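Local coordinates for protein lipase (Rhizopus chinensis, PDB 6A0W) that probably hydrolyses the ester bonds of lipids such as triacylglycerols, as a secreted fungal class 3 lipase with an alpha/beta-hydrolase fold, at residues Thr53-Ser58 / Ile290-Cys295; Arg96-Lys101 / Thr159-Tyr164; Ala181-Tyr186 / Asp217-Pro222; Arg230-His235 / Pro277-Ala282; Gly242-Gly247 / Ser264-Lys269. All blocks are in the same frame, centred on the assembly; numbering follows the deposited sequence.

Contact 1. Residues Thr53-Ser58 / Ile290-Cys295; sequences TAYCRS and INEGSC
A disulfide and a glycine-on-tyrosine packing tie the C-terminal tail of this alpha/beta-hydrolase to the loop after helix 38-53. The first segment opens with a type I beta turn from Thr-53 to Cys-56. Cys-56 N closes it on Thr-53 O at 3.0 Å. This turn presents Tyr-55 to the tail. Gly-293 lies over one face of the Tyr-55 ring. Gly-293 CA sits 3.5 Å from the ring centroid and 9° off the ring normal, so this carbon makes a CH-pi contact almost over the ring centre. Gly-293 N is also over this face, 3.5 Å from Tyr-55 CD2. The phi of 134° at Gly-293 is one that a side chain would not tolerate, because a CB would jam against the preceding carbonyl. The far end of the tyrosine is tethered as well: Tyr-55 OH is hydrogen-bonded to His-171 ND1, and the ring touches Ser-172, the probable nucleophile. Next comes Cys-56. Its SG lies beside its own backbone N, while Cys-295 SG is anti to the backbone N. In the tail, Asn-291 forms an Asx motif just before the cystine. Its OD1 accepts from Ser-294 N at 2.9 Å on a lone pair in the carbonyl plane. The crosslink itself runs from Cys-56 SG to Cys-295 SG at 2.1 Å, with chi3 at 88°.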
# COMPACT_ATOMS: atom_id res chain seq x y z
N THR A 53 9.33 0.27 -7.63
CA THR A 53 10.51 -0.50 -7.99
C THR A 53 10.28 -2.00 -7.82
O THR A 53 10.99 -2.81 -8.40
CB THR A 53 11.74 -0.12 -7.15
OG1 THR A 53 11.50 -0.41 -5.77
CG2 THR A 53 12.08 1.36 -7.34
N ALA A 54 9.26 -2.39 -7.08
CA ALA A 54 9.08 -3.80 -6.81
C ALA A 54 8.66 -4.55 -8.07
O ALA A 54 8.74 -5.79 -8.11
CB ALA A 54 8.05 -4.00 -5.73
N TYR A 55 8.13 -3.81 -9.04
CA TYR A 55 7.69 -4.43 -10.29
C TYR A 55 8.81 -4.54 -11.28
O TYR A 55 8.59 -5.05 -12.38
CB TYR A 55 6.53 -3.67 -10.89
CG TYR A 55 5.29 -3.65 -10.06
CD1 TYR A 55 4.36 -4.69 -10.15
CD2 TYR A 55 4.99 -2.59 -9.23
CE1 TYR A 55 3.20 -4.71 -9.39
CE2 TYR A 55 3.78 -2.56 -8.52
CZ TYR A 55 2.91 -3.62 -8.59
OH TYR A 55 1.78 -3.64 -7.82
N CYS A 56 9.98 -4.01 -10.95
CA CYS A 56 11.13 -4.16 -11.81
C CYS A 56 11.81 -5.54 -11.62
O CYS A 56 12.32 -5.85 -10.54
CB CYS A 56 12.14 -3.04 -11.51
SG CYS A 56 11.50 -1.35 -11.66
N ARG A 57 11.96 -6.30 -12.71
CA ARG A 57 12.57 -7.62 -12.64
C ARG A 57 14.04 -7.50 -12.28
O ARG A 57 14.61 -8.44 -11.73
CB ARG A 57 12.45 -8.39 -13.96
CG ARG A 57 11.07 -8.48 -14.61
CD ARG A 57 10.10 -9.41 -13.91
NE ARG A 57 10.55 -10.78 -13.71
CZ ARG A 57 9.95 -11.62 -12.87
NH1 ARG A 57 8.85 -11.24 -12.20
NH2 ARG A 57 10.45 -12.84 -12.64
N SER A 58 14.68 -6.41 -12.68
CA SER A 58 16.06 -6.17 -12.25
C SER A 58 16.19 -6.10 -10.72
O SER A 58 17.26 -6.38 -10.19
CB SER A 58 16.61 -4.88 -12.84
OG SER A 58 15.80 -3.77 -12.49
N ILE A 290 4.20 8.43 -11.48
CA ILE A 290 5.04 7.21 -11.45
C ILE A 290 4.22 5.98 -11.87
O ILE A 290 3.16 5.70 -11.32
CB ILE A 290 5.57 6.92 -10.03
CG1 ILE A 290 6.43 8.09 -9.55
CG2 ILE A 290 6.39 5.64 -9.98
CD1 ILE A 290 6.55 8.15 -8.03
N ASN A 291 4.71 5.26 -12.88
CA ASN A 291 4.07 4.04 -13.33
C ASN A 291 4.21 2.94 -12.26
O ASN A 291 5.32 2.66 -11.77
CB ASN A 291 4.72 3.49 -14.60
CG ASN A 291 4.21 2.09 -14.92
OD1 ASN A 291 4.92 1.11 -14.68
ND2 ASN A 291 2.91 1.98 -15.26
N GLU A 292 3.06 2.43 -11.86
CA GLU A 292 2.96 1.37 -10.87
C GLU A 292 2.43 0.11 -11.56
O GLU A 292 1.21 -0.04 -11.81
CB GLU A 292 2.01 1.77 -9.72
CG GLU A 292 2.36 3.08 -9.03
CD GLU A 292 3.42 2.92 -7.95
OE1 GLU A 292 3.88 1.79 -7.72
OE2 GLU A 292 3.82 3.95 -7.34
N GLY A 293 3.34 -0.84 -11.75
CA GLY A 293 2.94 -2.14 -12.22
C GLY A 293 3.83 -2.64 -13.33
O GLY A 293 3.86 -3.85 -13.58
N SER A 294 4.51 -1.74 -14.04
CA SER A 294 5.32 -2.16 -15.19
C SER A 294 6.73 -1.62 -15.20
O SER A 294 7.43 -1.79 -16.18
CB SER A 294 4.62 -1.78 -16.48
OG SER A 294 3.40 -2.49 -16.62
N CYS A 295 7.19 -1.01 -14.11
CA CYS A 295 8.56 -0.50 -14.08
C CYS A 295 8.87 0.43 -15.28
O CYS A 295 9.96 0.36 -15.83
CB CYS A 295 9.55 -1.66 -14.06
SG CYS A 295 11.23 -1.08 -13.70

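Contact 2. Residues Arg96-Lys101 / Thr159-Tyr164; sequences RSDAQK and TAYPDY
The turn of the beta hairpin formed by strands 90-97 and 102-108 in the central sheet meets the loop that leads from helix 137-160 into strand 165-171. Salt bridges come first. Arg-96 grips Asp-98 side-on, giving NE to OD1 at 2.9 Å and NH2 to OD2, both nearly straight. Asp-98 OD2 is met on its syn lone pair and has a second charged partner in Lys-78. At the surface, Lys-101 NZ makes a weak bond to Asp-163 OD2 at 3.0 Å. Face-on packing follows. The Arg-96 guanidinium lies almost parallel to the Tyr-161 ring, planes 10° apart, with NE 3.3 Å above it and offset toward the rim. Arg-96 CD adds a CH-pi contact to the same face. The Tyr-164 ring is sandwiched: Lys-101 CA lies over the centre of one face, 3.6 Å from the centroid, and Tyr-161 CB lies over the other. Hydrogen bonds finish the set. One water joins Asp-98 OD2 to Tyr-161 OH. Tyr-164 OH donates to Asp-98 OD1 at a very short 2.4 Å, from above the carboxylate plane, so this oxygen serves both the phenol and Arg-96 NE.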
# COMPACT_ATOMS: atom_id res chain seq x y z
N ARG A 96 18.25 -0.79 2.42
CA ARG A 96 18.69 0.19 3.38
C ARG A 96 19.31 1.40 2.67
O ARG A 96 20.12 1.25 1.73
CB ARG A 96 19.72 -0.44 4.33
CG ARG A 96 20.00 0.45 5.53
CD ARG A 96 21.03 -0.15 6.48
NE ARG A 96 22.36 0.12 5.99
CZ ARG A 96 23.14 -0.73 5.33
NH1 ARG A 96 22.87 -2.02 5.26
NH2 ARG A 96 24.25 -0.27 4.78
N SER A 97 18.92 2.57 3.16
CA SER A 97 19.55 3.84 2.83
C SER A 97 20.21 4.39 4.10
O SER A 97 19.53 4.82 5.04
CB SER A 97 18.48 4.85 2.35
OG SER A 97 19.03 6.15 2.13
N ASP A 98 21.51 4.55 4.05
CA ASP A 98 22.21 5.14 5.15
C ASP A 98 21.99 6.63 5.11
O ASP A 98 21.82 7.24 6.12
CB ASP A 98 23.68 4.81 5.10
CG ASP A 98 23.93 3.38 5.40
OD1 ASP A 98 23.30 2.85 6.28
OD2 ASP A 98 24.74 2.78 4.73
N ALA A 99 21.94 7.19 3.93
CA ALA A 99 21.73 8.64 3.76
C ALA A 99 20.38 9.06 4.34
O ALA A 99 20.32 10.08 4.98
CB ALA A 99 21.81 8.99 2.31
N GLN A 100 19.35 8.26 4.16
CA GLN A 100 18.01 8.63 4.67
C GLN A 100 17.76 7.95 6.02
O GLN A 100 16.68 8.15 6.55
CB GLN A 100 16.95 8.21 3.66
CG GLN A 100 17.29 8.60 2.23
CD GLN A 100 16.12 8.64 1.30
OE1 GLN A 100 16.23 8.35 0.12
NE2 GLN A 100 14.97 9.06 1.81
N LYS A 101 18.72 7.20 6.53
CA LYS A 101 18.58 6.45 7.80
C LYS A 101 17.26 5.68 7.79
O LYS A 101 16.51 5.80 8.73
CB LYS A 101 18.69 7.41 8.99
CG LYS A 101 20.08 7.98 9.22
CD LYS A 101 20.15 8.93 10.38
CE LYS A 101 20.95 8.39 11.54
NZ LYS A 101 20.58 9.02 12.83
N THR A 159 19.01 -4.21 14.36
CA THR A 159 20.14 -4.43 15.28
C THR A 159 21.41 -3.72 14.85
O THR A 159 22.06 -3.01 15.66
CB THR A 159 20.46 -5.93 15.44
OG1 THR A 159 19.27 -6.62 15.85
CG2 THR A 159 21.54 -6.15 16.48
N ALA A 160 21.72 -3.78 13.56
CA ALA A 160 22.93 -3.14 13.07
C ALA A 160 22.81 -1.61 12.93
O ALA A 160 23.83 -0.89 12.90
CB ALA A 160 23.37 -3.78 11.77
N TYR A 161 21.58 -1.12 12.82
CA TYR A 161 21.33 0.31 12.56
C TYR A 161 20.16 0.78 13.41
O TYR A 161 19.05 0.96 12.89
CB TYR A 161 20.98 0.51 11.07
CG TYR A 161 22.13 0.19 10.15
CD1 TYR A 161 23.18 1.09 9.97
CD2 TYR A 161 22.25 -1.09 9.57
CE1 TYR A 161 24.26 0.77 9.18
CE2 TYR A 161 23.34 -1.42 8.80
CZ TYR A 161 24.34 -0.49 8.60
OH TYR A 161 25.38 -0.78 7.74
N PRO A 162 20.38 0.89 14.73
CA PRO A 162 19.19 0.84 15.59
C PRO A 162 18.49 2.17 15.68
O PRO A 162 17.35 2.23 16.16
CB PRO A 162 19.75 0.43 16.97
CG PRO A 162 21.20 0.79 16.92
CD PRO A 162 21.60 0.55 15.48
N ASP A 163 19.15 3.20 15.18
CA ASP A 163 18.59 4.54 15.08
C ASP A 163 17.80 4.76 13.77
O ASP A 163 17.25 5.84 13.57
CB ASP A 163 19.70 5.60 15.17
CG ASP A 163 20.89 5.31 14.22
OD1 ASP A 163 21.25 4.11 13.93
OD2 ASP A 163 21.52 6.30 13.79
N TYR A 164 17.76 3.79 12.87
CA TYR A 164 17.08 4.03 11.58
C TYR A 164 15.57 3.82 11.71
O TYR A 164 15.11 3.03 12.53
CB TYR A 164 17.63 3.11 10.48
CG TYR A 164 18.98 3.46 9.89
CD1 TYR A 164 19.93 4.16 10.61
CD2 TYR A 164 19.35 2.96 8.64
CE1 TYR A 164 21.19 4.42 10.07
CE2 TYR A 164 20.60 3.19 8.10
CZ TYR A 164 21.54 3.87 8.85
OH TYR A 164 22.75 4.12 8.25
O HOH W 1 26.31 1.38 6.34

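Contact 3. Residues Ala181-Tyr186 / Asp217-Pro222; sequences AGMDLY and DSTGIP
Thr-219 and Tyr-186 make the tight part of this contact. The threonine comes over one face of the tyrosine ring. Its CB stands 3.8 Å from the ring centroid, 15° off the normal, in a CH-pi contact shifted toward the rim. Thr-219 CG2 comes closest, 3.4 Å from Tyr-186 CE2. The ring reaches across because Tyr-186 CG is anti to the backbone N (chi1 170°). Thr-219 OG1 takes the crowded position between its own backbone N and carbonyl carbon, and this leaves CG2 turned to the ring. The hydroxyl is well used there. It accepts from Ile-221 N at 3.1 Å, an ST turn, and it is hydrogen-bonded to Val-216 O. These bonds fix the rotation of the side chain.

Segment 181-186 lies in helix 173-188, which follows the probable nucleophile elbow of the alpha/beta-hydrolase fold. Segment 217-222 takes in the last part of helix 210-218 and the chain after it. That helix is the crossover of a beta-alpha-beta unit joining parallel strands 197-202 and 223-228. Gly-220, with phi at 72°, turns the chain out of it toward the second strand.

Packing is looser around the methionine and isoleucine. Met-183 folds back at chi2 and chi3, so its methyl CE reaches Ile-221 CB at 4.0 Å and lies 3.7 Å from Thr-219 OG1. Ile-221 CD1 lies 3.9 Å from Tyr-186 CD1, obliquely to the ring. This inner side is closed by Ile-199 of the sheet, which touches both Met-183 and Ile-221. The tyrosine end borders solvent: Tyr-186 is partly exposed, whereas Met-183, Thr-219 and Ile-221 are buried.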
# COMPACT_ATOMS: atom_id res chain seq x y z
N ALA A 181 2.47 -6.57 7.25
CA ALA A 181 3.82 -6.55 7.75
C ALA A 181 3.96 -5.53 8.87
O ALA A 181 4.69 -5.76 9.84
CB ALA A 181 4.82 -6.25 6.64
N GLY A 182 3.40 -4.34 8.65
CA GLY A 182 3.55 -3.30 9.66
C GLY A 182 2.92 -3.72 10.99
O GLY A 182 3.49 -3.49 12.04
N MET A 183 1.74 -4.32 10.95
CA MET A 183 1.11 -4.84 12.16
C MET A 183 1.90 -5.99 12.86
O MET A 183 2.17 -5.92 14.08
CB MET A 183 -0.31 -5.28 11.84
CG MET A 183 -1.25 -4.14 11.44
SD MET A 183 -1.37 -2.89 12.72
CE MET A 183 -0.16 -1.72 12.13
N ASP A 184 2.55 -6.83 12.06
CA ASP A 184 3.40 -7.92 12.59
C ASP A 184 4.67 -7.38 13.23
O ASP A 184 5.07 -7.77 14.34
CB ASP A 184 3.75 -8.90 11.44
CG ASP A 184 4.18 -10.31 11.92
OD1 ASP A 184 3.92 -10.65 13.08
OD2 ASP A 184 4.82 -11.05 11.16
N LEU A 185 5.33 -6.47 12.55
CA LEU A 185 6.45 -5.78 13.15
C LEU A 185 6.06 -5.11 14.48
O LEU A 185 6.80 -5.18 15.48
CB LEU A 185 7.02 -4.75 12.17
CG LEU A 185 7.72 -5.40 10.98
CD1 LEU A 185 7.88 -4.44 9.79
CD2 LEU A 185 9.07 -5.95 11.43
N TYR A 186 4.94 -4.38 14.49
CA TYR A 186 4.50 -3.78 15.74
C TYR A 186 4.32 -4.87 16.82
O TYR A 186 4.58 -4.62 17.99
CB TYR A 186 3.20 -2.99 15.53
CG TYR A 186 2.51 -2.51 16.81
CD1 TYR A 186 2.97 -1.41 17.52
CD2 TYR A 186 1.34 -3.11 17.22
CE1 TYR A 186 2.33 -0.99 18.70
CE2 TYR A 186 0.67 -2.69 18.36
CZ TYR A 186 1.15 -1.63 19.07
OH TYR A 186 0.41 -1.30 20.16
N ASP A 217 -5.83 1.14 13.84
CA ASP A 217 -5.90 2.52 14.37
C ASP A 217 -5.42 2.62 15.82
O ASP A 217 -4.66 3.51 16.16
CB ASP A 217 -7.34 3.04 14.25
CG ASP A 217 -7.69 3.48 12.85
OD1 ASP A 217 -6.75 3.60 12.01
OD2 ASP A 217 -8.90 3.72 12.59
N SER A 218 -5.68 1.58 16.62
CA SER A 218 -5.28 1.56 18.03
C SER A 218 -3.81 1.45 18.21
O SER A 218 -3.31 1.81 19.27
CB SER A 218 -5.93 0.40 18.78
OG SER A 218 -5.37 -0.86 18.46
N THR A 219 -3.09 0.95 17.21
CA THR A 219 -1.65 0.79 17.39
C THR A 219 -0.93 2.11 17.34
O THR A 219 0.27 2.20 17.68
CB THR A 219 -1.01 -0.13 16.31
OG1 THR A 219 -1.09 0.48 15.00
CG2 THR A 219 -1.68 -1.51 16.25
N GLY A 220 -1.55 3.10 16.69
CA GLY A 220 -0.83 4.39 16.46
C GLY A 220 0.28 4.32 15.42
O GLY A 220 0.93 5.34 15.15
N ILE A 221 0.49 3.16 14.79
CA ILE A 221 1.43 3.12 13.65
C ILE A 221 0.83 3.92 12.47
O ILE A 221 -0.25 3.57 11.98
CB ILE A 221 1.69 1.69 13.14
CG1 ILE A 221 2.30 0.83 14.26
CG2 ILE A 221 2.65 1.70 11.92
CD1 ILE A 221 3.62 1.31 14.82
N PRO A 222 1.53 4.95 11.99
CA PRO A 222 0.98 5.74 10.88
C PRO A 222 0.80 4.89 9.63
O PRO A 222 1.68 4.14 9.25
CB PRO A 222 2.07 6.81 10.67
CG PRO A 222 2.69 6.96 12.02
CD PRO A 222 2.82 5.52 12.45

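Contact 4. Residues Arg230-His235 / Pro277-Ala282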
# COMPACT_ATOMS: atom_id res chain seq x y z
N ARG A 230 -9.68 7.98 -9.67
CA ARG A 230 -10.81 7.05 -9.69
C ARG A 230 -10.38 5.56 -9.58
O ARG A 230 -11.16 4.67 -9.89
CB ARG A 230 -11.60 7.20 -11.01
CG ARG A 230 -12.27 8.54 -11.22
CD ARG A 230 -12.88 8.65 -12.61
NE ARG A 230 -13.42 9.98 -12.89
CZ ARG A 230 -14.59 10.42 -12.43
NH1 ARG A 230 -15.32 9.67 -11.62
NH2 ARG A 230 -15.01 11.63 -12.75
N ASP A 231 -9.15 5.31 -9.15
CA ASP A 231 -8.62 3.94 -8.98
C ASP A 231 -9.62 3.05 -8.28
O ASP A 231 -10.08 3.35 -7.17
CB ASP A 231 -7.29 4.03 -8.20
CG ASP A 231 -6.66 2.68 -7.92
OD1 ASP A 231 -7.21 1.67 -8.41
OD2 ASP A 231 -5.56 2.66 -7.29
N ILE A 232 -10.03 1.98 -8.96
CA ILE A 232 -11.00 1.04 -8.38
C ILE A 232 -10.50 0.30 -7.13
O ILE A 232 -11.29 -0.10 -6.27
CB ILE A 232 -11.46 0.01 -9.41
CG1 ILE A 232 -12.67 -0.75 -8.90
CG2 ILE A 232 -10.34 -0.92 -9.85
CD1 ILE A 232 -13.32 -1.54 -10.00
N VAL A 233 -9.20 0.08 -7.04
CA VAL A 233 -8.74 -0.96 -6.13
C VAL A 233 -9.02 -0.64 -4.64
O VAL A 233 -9.28 -1.56 -3.82
CB VAL A 233 -7.25 -1.35 -6.38
CG1 VAL A 233 -6.84 -2.44 -5.40
CG2 VAL A 233 -7.07 -1.92 -7.78
N PRO A 234 -8.92 0.64 -4.25
CA PRO A 234 -9.22 0.95 -2.86
C PRO A 234 -10.68 0.81 -2.48
O PRO A 234 -11.05 1.08 -1.32
CB PRO A 234 -8.74 2.41 -2.71
CG PRO A 234 -7.60 2.50 -3.68
CD PRO A 234 -8.00 1.65 -4.85
N HIS A 235 -11.49 0.49 -3.46
CA HIS A 235 -12.91 0.31 -3.26
C HIS A 235 -13.33 -1.15 -3.31
O HIS A 235 -14.52 -1.43 -3.38
CB HIS A 235 -13.70 1.13 -4.30
CG HIS A 235 -13.33 2.57 -4.30
ND1 HIS A 235 -13.66 3.40 -3.24
CD2 HIS A 235 -12.44 3.26 -5.05
CE1 HIS A 235 -13.08 4.58 -3.43
NE2 HIS A 235 -12.32 4.52 -4.50
N PRO A 277 -19.72 5.13 -8.23
CA PRO A 277 -19.09 3.88 -8.72
C PRO A 277 -18.36 4.06 -10.04
O PRO A 277 -18.05 3.10 -10.76
CB PRO A 277 -20.29 2.94 -8.90
CG PRO A 277 -21.41 3.87 -9.29
CD PRO A 277 -21.18 5.13 -8.45
N PHE A 278 -18.01 5.30 -10.32
CA PHE A 278 -17.33 5.62 -11.55
C PHE A 278 -15.84 5.50 -11.33
O PHE A 278 -15.13 6.51 -11.25
CB PHE A 278 -17.74 7.03 -12.03
CG PHE A 278 -19.22 7.19 -12.25
CD1 PHE A 278 -19.83 6.62 -13.36
CD2 PHE A 278 -20.00 7.85 -11.33
CE1 PHE A 278 -21.18 6.76 -13.57
CE2 PHE A 278 -21.36 7.97 -11.53
CZ PHE A 278 -21.95 7.43 -12.65
N THR A 279 -15.36 4.26 -11.32
CA THR A 279 -13.96 3.94 -11.04
C THR A 279 -13.29 3.38 -12.28
O THR A 279 -13.91 3.27 -13.33
CB THR A 279 -13.91 2.87 -9.92
OG1 THR A 279 -14.82 1.81 -10.26
CG2 THR A 279 -14.35 3.47 -8.59
N SER A 280 -12.00 3.07 -12.18
CA SER A 280 -11.28 2.48 -13.31
C SER A 280 -10.06 1.72 -12.81
O SER A 280 -9.42 2.11 -11.85
CB SER A 280 -10.85 3.56 -14.29
OG SER A 280 -9.61 4.15 -13.95
N ILE A 281 -9.66 0.70 -13.56
CA ILE A 281 -8.40 0.00 -13.30
C ILE A 281 -7.28 0.83 -13.88
O ILE A 281 -6.16 0.86 -13.35
CB ILE A 281 -8.43 -1.47 -13.82
CG1 ILE A 281 -7.19 -2.23 -13.38
CG2 ILE A 281 -8.52 -1.53 -15.32
CD1 ILE A 281 -7.37 -2.72 -11.95
N ALA A 282 -7.58 1.61 -14.91
CA ALA A 282 -6.50 2.40 -15.54
C ALA A 282 -5.91 3.36 -14.50
O ALA A 282 -4.72 3.62 -14.50
CB ALA A 282 -7.04 3.21 -16.74
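This is a buried backbone bridge between two loops beyond the central sheet. One loop follows strand 223-228 and the other precedes strand 286-287. A single beta bridge pairs Asp-231 with Ser-280. Two backbone hydrogen bonds make it. Ser-280 N donates to Arg-230 O at 2.9 Å, and Ile-232 N donates to Ser-280 O at 3.0 Å. Both donors stand above the carbonyl planes rather than on a lone pair. Asp-231 CA adds a C-H...O contact to Ser-280 O.

Arg-230 extends the grip. Its chain runs straight from CG to NE alongside Phe-278, pointing the same way, with the guanidinium at a right angle to the phenyl ring. NH1 bonds to Phe-278 O at 3.2 Å, in the guanidinium plane and on a lone pair of the carbonyl. NH2 goes on to Pro-17 O, so this arginine also ties down the N-terminal region. Beside the bridge the side chains pack. Ile-232 crosses Thr-279 at about a right angle, its CG1 3.6 Å from Thr-279 OG1. Ile-232 CG2 and Ile-281 CD1 make an apolar pair at 4.1 Å. Met-8 of strand 8-9 covers Ile-232, Thr-279 and His-235.

The Asp-231 carboxylate is held by its own set of bonds. OD1 forms an Asx turn by accepting from Val-233 N at 2.9 Å, 173° at the hydrogen. OD2 is bound by both Tyr-287 OH and His-284 ND1. With the carboxylate held this way, Asp-231 is probably the acid of a Ser-His-Asp catalytic triad with His-284 and Ser-172, the site expected of an alpha/beta-hydrolase.

Contact 5. Residues Gly242-Gly247 / Ser264-Lys269; sequences GYLHPG and SNIETK
The flat groups here are the His-245 imidazole and the Glu-267 carboxylate. They meet obliquely, with planes 44° apart. Glu-267 OE2 lies 3.6 Å from His-245 CD2, neither over the ring face nor at its edge. The imidazole spends its NE2 elsewhere, in a hydrogen bond to Pro-234 O. Both carboxylate oxygens are bonded. OE2 accepts from His-245 N at 2.8 Å, almost straight at 174°, on its anti lone pair. The same oxygen forms a salt bridge with Arg-206, while OE1 is bound by Asn-273. The arginine would be expected to favour the ionised glutamate. Glu-267 reaches the backbone because its CG sits in the crowded position between N and carbonyl carbon and the chain then extends.

The backbone answers the side chain. Glu-267 N donates to His-245 O at 3.1 Å, nearly along the C=O axis, so the two residues are joined in both directions. Further along, C-H...O contacts take over. Pro-246 CA lies 3.3 Å from Asn-265 O, and Asn-265 CA lies 3.4 Å from Gly-247 O. Gly-247, with phi at 87°, has a conformation in which a CB would strike the preceding carbonyl.

Leu-244 adds an apolar contact. Its CD2 meets Ile-266 CD1 at 4.0 Å, the two chains crossing at about a right angle, and its CD1 lies 3.7 Å from Glu-267 OE2. Segment 242-247 runs into strand 248-252, and segment 264-269 follows strand 258-262. The contact thus carries on, irregularly, from the open end of an antiparallel beta hairpin in the central mixed sheet.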
# COMPACT_ATOMS: atom_id res chain seq x y z
N GLY A 242 -18.27 -6.48 4.95
CA GLY A 242 -17.65 -6.36 6.28
C GLY A 242 -16.28 -5.69 6.34
O GLY A 242 -15.72 -5.47 7.42
N TYR A 243 -15.74 -5.33 5.19
CA TYR A 243 -14.39 -4.79 5.10
C TYR A 243 -14.44 -3.30 5.47
O TYR A 243 -15.46 -2.62 5.22
CB TYR A 243 -13.86 -4.97 3.66
CG TYR A 243 -13.35 -6.38 3.33
CD1 TYR A 243 -14.21 -7.41 2.94
CD2 TYR A 243 -12.03 -6.70 3.51
CE1 TYR A 243 -13.73 -8.69 2.67
CE2 TYR A 243 -11.54 -7.97 3.23
CZ TYR A 243 -12.39 -8.96 2.82
OH TYR A 243 -11.85 -10.21 2.62
N LEU A 244 -13.34 -2.80 6.01
CA LEU A 244 -13.24 -1.38 6.38
C LEU A 244 -11.80 -0.91 6.36
O LEU A 244 -10.94 -1.63 6.83
CB LEU A 244 -13.83 -1.14 7.76
CG LEU A 244 -14.02 0.31 8.20
CD1 LEU A 244 -15.09 0.98 7.35
CD2 LEU A 244 -14.42 0.32 9.68
N HIS A 245 -11.53 0.22 5.70
CA HIS A 245 -10.19 0.83 5.72
C HIS A 245 -9.94 1.60 7.04
O HIS A 245 -10.56 2.64 7.28
CB HIS A 245 -10.02 1.86 4.60
CG HIS A 245 -9.85 1.30 3.22
ND1 HIS A 245 -8.73 0.57 2.85
CD2 HIS A 245 -10.50 1.60 2.07
CE1 HIS A 245 -8.76 0.36 1.54
NE2 HIS A 245 -9.81 1.00 1.04
N PRO A 246 -8.86 1.27 7.74
CA PRO A 246 -8.20 2.20 8.62
C PRO A 246 -7.21 3.06 7.86
O PRO A 246 -7.07 2.91 6.66
CB PRO A 246 -7.47 1.27 9.57
CG PRO A 246 -7.07 0.15 8.67
CD PRO A 246 -8.14 -0.01 7.66
N GLY A 247 -6.48 3.90 8.57
CA GLY A 247 -5.49 4.75 7.94
C GLY A 247 -6.09 6.06 7.44
O GLY A 247 -7.29 6.32 7.51
N SER A 264 -9.28 11.86 9.07
CA SER A 264 -9.86 10.81 9.89
C SER A 264 -9.18 9.46 9.63
O SER A 264 -8.77 9.19 8.51
CB SER A 264 -11.36 10.73 9.56
OG SER A 264 -11.96 9.49 9.96
N ASN A 265 -9.19 8.56 10.62
CA ASN A 265 -8.47 7.28 10.50
C ASN A 265 -9.39 6.07 10.17
O ASN A 265 -9.00 4.91 10.30
CB ASN A 265 -7.62 7.02 11.75
CG ASN A 265 -8.47 6.88 13.03
OD1 ASN A 265 -9.71 6.95 13.00
ND2 ASN A 265 -7.79 6.66 14.14
N ILE A 266 -10.63 6.38 9.81
CA ILE A 266 -11.59 5.44 9.28
C ILE A 266 -12.15 6.05 8.02
O ILE A 266 -12.34 7.27 7.94
CB ILE A 266 -12.74 5.18 10.26
CG1 ILE A 266 -12.22 4.44 11.48
CG2 ILE A 266 -13.86 4.36 9.61
CD1 ILE A 266 -11.82 3.00 11.24
N GLU A 267 -12.27 5.24 6.98
CA GLU A 267 -12.58 5.80 5.68
C GLU A 267 -13.82 6.69 5.74
O GLU A 267 -14.83 6.31 6.32
CB GLU A 267 -12.78 4.72 4.63
CG GLU A 267 -13.80 3.63 4.91
CD GLU A 267 -13.81 2.59 3.79
OE1 GLU A 267 -14.22 2.97 2.70
OE2 GLU A 267 -13.51 1.41 4.05
N THR A 268 -13.82 7.74 4.92
CA THR A 268 -14.92 8.74 4.90
C THR A 268 -15.55 8.83 3.52
O THR A 268 -15.06 8.25 2.54
CB THR A 268 -14.36 10.17 5.16
OG1 THR A 268 -13.53 10.58 4.07
CG2 THR A 268 -13.51 10.19 6.46
N LYS A 269 -16.60 9.63 3.43
CA LYS A 269 -17.34 9.85 2.20
C LYS A 269 -16.73 10.97 1.39
O LYS A 269 -17.05 11.12 0.22
CB LYS A 269 -18.80 10.18 2.51
CG LYS A 269 -19.59 9.01 3.09
CD LYS A 269 -20.86 8.76 2.27
CE LYS A 269 -21.51 7.42 2.56
NZ LYS A 269 -20.86 6.30 1.83

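In the fold
Contact 1 closes the longest loop, and the other four lie between its two segments in the sequence. Contacts 2 and 3 follow one another, and contact 5 falls within the span of contact 4. Contact 2 joins chain ends around strands 90-97, 102-108 and 165-171. Contact 3 joins helix 173-188 to the end of helix 210-218. Contacts 4 and 5 both use the chain between strands 223-228 and 248-252, and they touch. Contacts 3 and 5 also touch, centres about 15 Å apart. Contacts 2 and 4 are farthest apart, with centres about 36 Å apart. Contact 4 holds the probable acid of the catalytic triad, and contact 1 packs against the probable nucleophile.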